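Local atomic coordinates of EDTA monooxygenase (PDB entry 5DQP), a protein that probably oxidises EDTA with molecular oxygen, acting as an FMN-dependent monooxygenase of the luciferase-like family. Residues Ser96-Ala110 / Arg149-Trp161. Numbering follows the deposited sequence.
Sequences STSFSLPYTLARQIA and RAEEFLEVVHGLW
The Phe153 ring is clasped between Thr97 and Pro102, a CH-pi contact on each face. Thr97 CA stands 4.1 Å from the centroid of the Phe153 ring, over its centre, while on the opposite face Pro102 CB is displaced toward the rim. With CG anti to the backbone N (chi1 -167°), Phe153 projects into the loop that precedes helix 102-115. At the ring edge, Ser100 O lies in plane, 3.5 Å from Phe153 CE2; the same loop is braced by the hydrogen bond from Ser100 OG to Ser96 O (2.8 Å).

Apolar packing continues along the helices, where the axes of segments 102-110 and 149-161 approach to 9.2 Å and cross at -51°. Pro102 CB touches Val156 CG1 at 3.7 Å, and Leu160 CD1 fits against Ala106 CB (3.8 Å) and meets Tyr103 CD2.

One hydrogen bond joins the segments: Trp161 NE1 donates to Ala106 O (3.0 Å, N-H...O 158°), with the oxygen near the indole plane. This carbonyl also accepts the helical bond from Ala110 N, which arrives from the other face of its plane, so two donors grip one oxygen.

Within the TIM-barrel fold, helix 143-161 packs on both helix 102-115 and the loop leading into it from strand 90-96. Trp122 of strand 120-125 packs against Thr97, Leu105, Leu154 and Trp161, closing the interface on the barrel side, whereas Thr104, Arg107 and Gln108 of helix 102-115 face the second subunit.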
loop_
_atom_site.group_PDB
_atom_site.type_symbol
_atom_site.label_atom_id
_atom_site.label_comp_id
_atom_site.label_asym_id
_atom_site.label_seq_id
_atom_site.Cartn_x
_atom_site.Cartn_y
_atom_site.Cartn_z
ATOM N N SER A 96 3.979 10.855 -3.792
ATOM C CA SER A 96 4.812 11.884 -4.402
ATOM C C SER A 96 5.315 11.478 -5.786
ATOM O O SER A 96 5.706 10.334 -6.013
ATOM C CB SER A 96 6.015 12.170 -3.499
ATOM O OG SER A 96 6.898 13.112 -4.098
ATOM N N THR A 97 5.340 12.431 -6.711
ATOM C CA THR A 97 6.027 12.177 -7.974
ATOM C C THR A 97 7.539 12.375 -7.862
ATOM O O THR A 97 8.276 12.036 -8.800
ATOM C CB THR A 97 5.480 13.090 -9.084
ATOM O OG1 THR A 97 5.590 14.454 -8.670
ATOM C CG2 THR A 97 4.018 12.753 -9.389
ATOM N N SER A 98 8.012 12.933 -6.746
ATOM C CA SER A 98 9.427 13.261 -6.602
ATOM C C SER A 98 10.241 12.050 -6.183
ATOM O O SER A 98 11.365 11.861 -6.651
ATOM C CB SER A 98 9.611 14.364 -5.563
ATOM O OG SER A 98 8.954 15.537 -5.973
ATOM N N PHE A 99 9.704 11.261 -5.291
ATOM C CA PHE A 99 10.379 10.120 -4.753
ATOM C C PHE A 99 9.458 8.918 -4.784
ATOM O O PHE A 99 9.121 8.339 -3.785
ATOM C CB PHE A 99 10.844 10.416 -3.333
ATOM C CG PHE A 99 11.633 11.673 -3.226
ATOM C CD1 PHE A 99 12.922 11.710 -3.629
ATOM C CD2 PHE A 99 11.046 12.832 -2.804
ATOM C CE1 PHE A 99 13.629 12.868 -3.565
ATOM C CE2 PHE A 99 11.745 13.991 -2.727
ATOM C CZ PHE A 99 13.044 14.013 -3.109
ATOM N N SER A 100 9.082 8.560 -5.977
ATOM C CA SER A 100 8.428 7.304 -6.280
ATOM C C SER A 100 8.980 6.804 -7.609
ATOM O O SER A 100 9.402 7.595 -8.453
ATOM C CB SER A 100 6.895 7.462 -6.336
ATOM O OG SER A 100 6.343 7.800 -5.075
ATOM N N LEU A 101 9.009 5.493 -7.770
ATOM C CA LEU A 101 9.247 4.906 -9.085
ATOM C C LEU A 101 7.924 4.798 -9.844
ATOM O O LEU A 101 6.970 4.214 -9.320
ATOM C CB LEU A 101 9.889 3.543 -8.932
ATOM C CG LEU A 101 11.193 3.667 -8.137
ATOM C CD1 LEU A 101 11.727 2.308 -7.727
ATOM C CD2 LEU A 101 12.252 4.436 -8.998
ATOM N N PRO A 102 7.829 5.349 -11.064
ATOM C CA PRO A 102 6.534 5.362 -11.779
ATOM C C PRO A 102 5.913 3.996 -12.001
ATOM O O PRO A 102 4.680 3.869 -12.026
ATOM C CB PRO A 102 6.879 6.008 -13.140
ATOM C CG PRO A 102 8.232 6.554 -13.017
ATOM C CD PRO A 102 8.934 5.871 -11.884
ATOM N N TYR A 103 6.716 2.973 -12.269
ATOM C CA TYR A 103 6.095 1.685 -12.541
ATOM C C TYR A 103 5.515 1.109 -11.259
ATOM O O TYR A 103 4.385 0.599 -11.243
ATOM C CB TYR A 103 7.112 0.746 -13.184
ATOM C CG TYR A 103 6.512 -0.524 -13.733
ATOM C CD1 TYR A 103 6.358 -1.635 -12.923
ATOM C CD2 TYR A 103 6.108 -0.611 -15.053
ATOM C CE1 TYR A 103 5.815 -2.794 -13.403
ATOM C CE2 TYR A 103 5.559 -1.762 -15.543
ATOM C CZ TYR A 103 5.419 -2.857 -14.702
ATOM O OH TYR A 103 4.890 -4.045 -15.140
ATOM N N THR A 104 6.251 1.247 -10.159
ATOM C CA THR A 104 5.739 0.826 -8.866
ATOM C C THR A 104 4.477 1.596 -8.489
ATOM O O THR A 104 3.457 0.999 -8.127
ATOM C CB THR A 104 6.822 1.002 -7.814
ATOM O OG1 THR A 104 7.927 0.150 -8.155
ATOM C CG2 THR A 104 6.277 0.606 -6.455
ATOM N N LEU A 105 4.509 2.920 -8.591
ATOM C CA LEU A 105 3.335 3.704 -8.212
ATOM C C LEU A 105 2.136 3.393 -9.106
ATOM O O LEU A 105 1.017 3.204 -8.613
ATOM C CB LEU A 105 3.663 5.195 -8.248
ATOM C CG LEU A 105 2.536 6.089 -7.724
ATOM C CD1 LEU A 105 3.100 7.316 -7.104
ATOM C CD2 LEU A 105 1.596 6.471 -8.881
ATOM N N ALA A 106 2.341 3.352 -10.429
ATOM C CA ALA A 106 1.243 3.010 -11.342
ATOM C C ALA A 106 0.588 1.689 -10.933
ATOM O O ALA A 106 -0.645 1.558 -10.870
ATOM C CB ALA A 106 1.773 2.921 -12.784
ATOM N N ARG A 107 1.428 0.705 -10.637
ATOM C CA ARG A 107 0.990 -0.644 -10.335
ATOM C C ARG A 107 0.304 -0.731 -8.970
ATOM O O ARG A 107 -0.670 -1.475 -8.801
ATOM C CB ARG A 107 2.213 -1.546 -10.406
ATOM C CG ARG A 107 2.139 -2.754 -9.584
ATOM C CD ARG A 107 3.384 -3.586 -9.755
ATOM N NE ARG A 107 2.996 -4.982 -9.795
ATOM C CZ ARG A 107 3.707 -5.967 -9.274
ATOM N NH1 ARG A 107 3.260 -7.204 -9.373
ATOM N NH2 ARG A 107 4.858 -5.713 -8.658
ATOM N N GLN A 108 0.783 0.036 -7.993
ATOM C CA GLN A 108 0.197 -0.034 -6.661
ATOM C C GLN A 108 -1.138 0.715 -6.590
ATOM O O GLN A 108 -2.102 0.207 -6.011
ATOM C CB GLN A 108 1.202 0.488 -5.638
ATOM C CG GLN A 108 2.332 -0.486 -5.383
ATOM C CD GLN A 108 3.240 -0.026 -4.251
ATOM O OE1 GLN A 108 3.294 1.161 -3.944
ATOM N NE2 GLN A 108 3.956 -0.965 -3.627
ATOM N N ILE A 109 -1.237 1.890 -7.209
ATOM C CA ILE A 109 -2.542 2.557 -7.276
ATOM C C ILE A 109 -3.526 1.737 -8.117
ATOM O O ILE A 109 -4.711 1.633 -7.783
ATOM C CB ILE A 109 -2.401 3.988 -7.828
ATOM C CG1 ILE A 109 -1.427 4.814 -6.974
ATOM C CG2 ILE A 109 -3.793 4.669 -7.982
ATOM C CD1 ILE A 109 -1.875 5.040 -5.552
ATOM N N ALA A 110 -3.065 1.176 -9.234
ATOM C CA ALA A 110 -3.968 0.405 -10.089
ATOM C C ALA A 110 -4.418 -0.869 -9.399
ATOM O O ALA A 110 -5.566 -1.300 -9.568
ATOM C CB ALA A 110 -3.297 0.079 -11.426
ATOM N N ARG A 149 9.185 17.351 -13.688
ATOM C CA ARG A 149 9.269 15.928 -13.386
ATOM C C ARG A 149 7.885 15.339 -13.172
ATOM O O ARG A 149 7.576 14.253 -13.684
ATOM C CB ARG A 149 10.144 15.723 -12.152
ATOM C CG ARG A 149 10.298 14.299 -11.703
ATOM C CD ARG A 149 11.350 14.276 -10.602
ATOM N NE ARG A 149 11.552 12.963 -10.022
ATOM C CZ ARG A 149 12.518 12.138 -10.406
ATOM N NH1 ARG A 149 12.643 10.962 -9.818
ATOM N NH2 ARG A 149 13.359 12.494 -11.374
ATOM N N ALA A 150 7.037 16.046 -12.404
ATOM C CA ALA A 150 5.701 15.548 -12.111
ATOM C C ALA A 150 4.907 15.348 -13.388
ATOM O O ALA A 150 4.139 14.385 -13.509
ATOM C CB ALA A 150 4.953 16.512 -11.193
ATOM N N GLU A 151 5.060 16.272 -14.336
ATOM C CA GLU A 151 4.351 16.178 -15.592
ATOM C C GLU A 151 4.771 14.926 -16.363
ATOM O O GLU A 151 3.923 14.209 -16.898
ATOM C CB GLU A 151 4.588 17.450 -16.392
ATOM C CG GLU A 151 3.554 17.737 -17.460
ATOM C CD GLU A 151 3.740 16.869 -18.697
ATOM O OE1 GLU A 151 4.902 16.707 -19.146
ATOM O OE2 GLU A 151 2.723 16.342 -19.214
ATOM N N GLU A 152 6.067 14.627 -16.406
ATOM C CA GLU A 152 6.508 13.417 -17.097
ATOM C C GLU A 152 6.066 12.158 -16.352
ATOM O O GLU A 152 5.651 11.166 -16.970
ATOM C CB GLU A 152 8.027 13.436 -17.275
ATOM C CG GLU A 152 8.507 12.375 -18.274
ATOM C CD GLU A 152 10.022 12.223 -18.356
ATOM O OE1 GLU A 152 10.469 11.108 -18.706
ATOM O OE2 GLU A 152 10.760 13.202 -18.068
ATOM N N PHE A 153 6.146 12.189 -15.023
ATOM C CA PHE A 153 5.662 11.094 -14.189
ATOM C C PHE A 153 4.197 10.769 -14.493
ATOM O O PHE A 153 3.818 9.602 -14.604
ATOM C CB PHE A 153 5.850 11.484 -12.714
ATOM C CG PHE A 153 5.682 10.357 -11.745
ATOM C CD1 PHE A 153 4.420 9.872 -11.418
ATOM C CD2 PHE A 153 6.778 9.802 -11.126
ATOM C CE1 PHE A 153 4.270 8.852 -10.504
ATOM C CE2 PHE A 153 6.624 8.775 -10.232
ATOM C CZ PHE A 153 5.383 8.301 -9.918
ATOM N N LEU A 154 3.355 11.796 -14.594
ATOM C CA LEU A 154 1.939 11.571 -14.853
ATOM C C LEU A 154 1.712 11.000 -16.245
ATOM O O LEU A 154 0.841 10.141 -16.426
ATOM C CB LEU A 154 1.156 12.869 -14.668
ATOM C CG LEU A 154 0.610 13.114 -13.254
ATOM C CD1 LEU A 154 -0.368 12.007 -12.907
ATOM C CD2 LEU A 154 1.711 13.134 -12.269
ATOM N N GLU A 155 2.488 11.453 -17.243
ATOM C CA GLU A 155 2.400 10.845 -18.568
ATOM C C GLU A 155 2.780 9.367 -18.525
ATOM O O GLU A 155 2.129 8.531 -19.163
ATOM C CB GLU A 155 3.301 11.568 -19.565
ATOM C CG GLU A 155 3.024 13.034 -19.775
ATOM C CD GLU A 155 3.967 13.647 -20.814
ATOM O OE1 GLU A 155 4.763 12.895 -21.424
ATOM O OE2 GLU A 155 3.913 14.878 -21.022
ATOM N N VAL A 156 3.863 9.032 -17.824
ATOM C CA VAL A 156 4.254 7.636 -17.729
ATOM C C VAL A 156 3.134 6.842 -17.089
ATOM O O VAL A 156 2.672 5.838 -17.634
ATOM C CB VAL A 156 5.566 7.482 -16.940
ATOM C CG1 VAL A 156 5.833 6.007 -16.715
ATOM C CG2 VAL A 156 6.726 8.145 -17.684
ATOM N N VAL A 157 2.624 7.330 -15.956
ATOM C CA VAL A 157 1.624 6.568 -15.225
ATOM C C VAL A 157 0.369 6.359 -16.074
ATOM O O VAL A 157 -0.145 5.242 -16.168
ATOM C CB VAL A 157 1.319 7.252 -13.885
ATOM C CG1 VAL A 157 0.092 6.607 -13.200
ATOM C CG2 VAL A 157 2.537 7.170 -13.020
ATOM N N HIS A 158 -0.154 7.423 -16.702
ATOM C CA HIS A 158 -1.336 7.232 -17.542
ATOM C C HIS A 158 -1.046 6.266 -18.684
ATOM O O HIS A 158 -1.874 5.402 -19.008
ATOM C CB HIS A 158 -1.853 8.571 -18.073
ATOM C CG HIS A 158 -2.815 9.243 -17.142
ATOM N ND1 HIS A 158 -4.126 8.836 -17.011
ATOM C CD2 HIS A 158 -2.646 10.258 -16.263
ATOM C CE1 HIS A 158 -4.730 9.589 -16.110
ATOM N NE2 HIS A 158 -3.852 10.455 -15.635
ATOM N N GLY A 159 0.141 6.378 -19.288
ATOM C CA GLY A 159 0.541 5.417 -20.301
ATOM C C GLY A 159 0.550 3.988 -19.788
ATOM O O GLY A 159 0.078 3.077 -20.470
ATOM N N LEU A 160 1.057 3.775 -18.570
ATOM C CA LEU A 160 1.062 2.434 -17.984
ATOM C C LEU A 160 -0.347 1.925 -17.725
ATOM O O LEU A 160 -0.657 0.758 -17.995
ATOM C CB LEU A 160 1.875 2.423 -16.688
ATOM C CG LEU A 160 3.370 2.541 -16.963
ATOM C CD1 LEU A 160 4.178 2.703 -15.682
ATOM C CD2 LEU A 160 3.841 1.300 -17.744
ATOM N N TRP A 161 -1.203 2.763 -17.148
ATOM C CA TRP A 161 -2.572 2.332 -16.907
ATOM C C TRP A 161 -3.243 1.839 -18.187
ATOM O O TRP A 161 -4.013 0.876 -18.154
ATOM C CB TRP A 161 -3.370 3.464 -16.266
ATOM C CG TRP A 161 -3.021 3.650 -14.818
ATOM C CD1 TRP A 161 -2.451 2.726 -13.976
ATOM C CD2 TRP A 161 -3.173 4.847 -14.054
ATOM N NE1 TRP A 161 -2.265 3.275 -12.719
ATOM C CE2 TRP A 161 -2.690 4.578 -12.748
ATOM C CE3 TRP A 161 -3.667 6.120 -14.346
ATOM C CZ2 TRP A 161 -2.708 5.533 -11.739
ATOM C CZ3 TRP A 161 -3.674 7.068 -13.348
ATOM C CH2 TRP A 161 -3.206 6.766 -12.056
#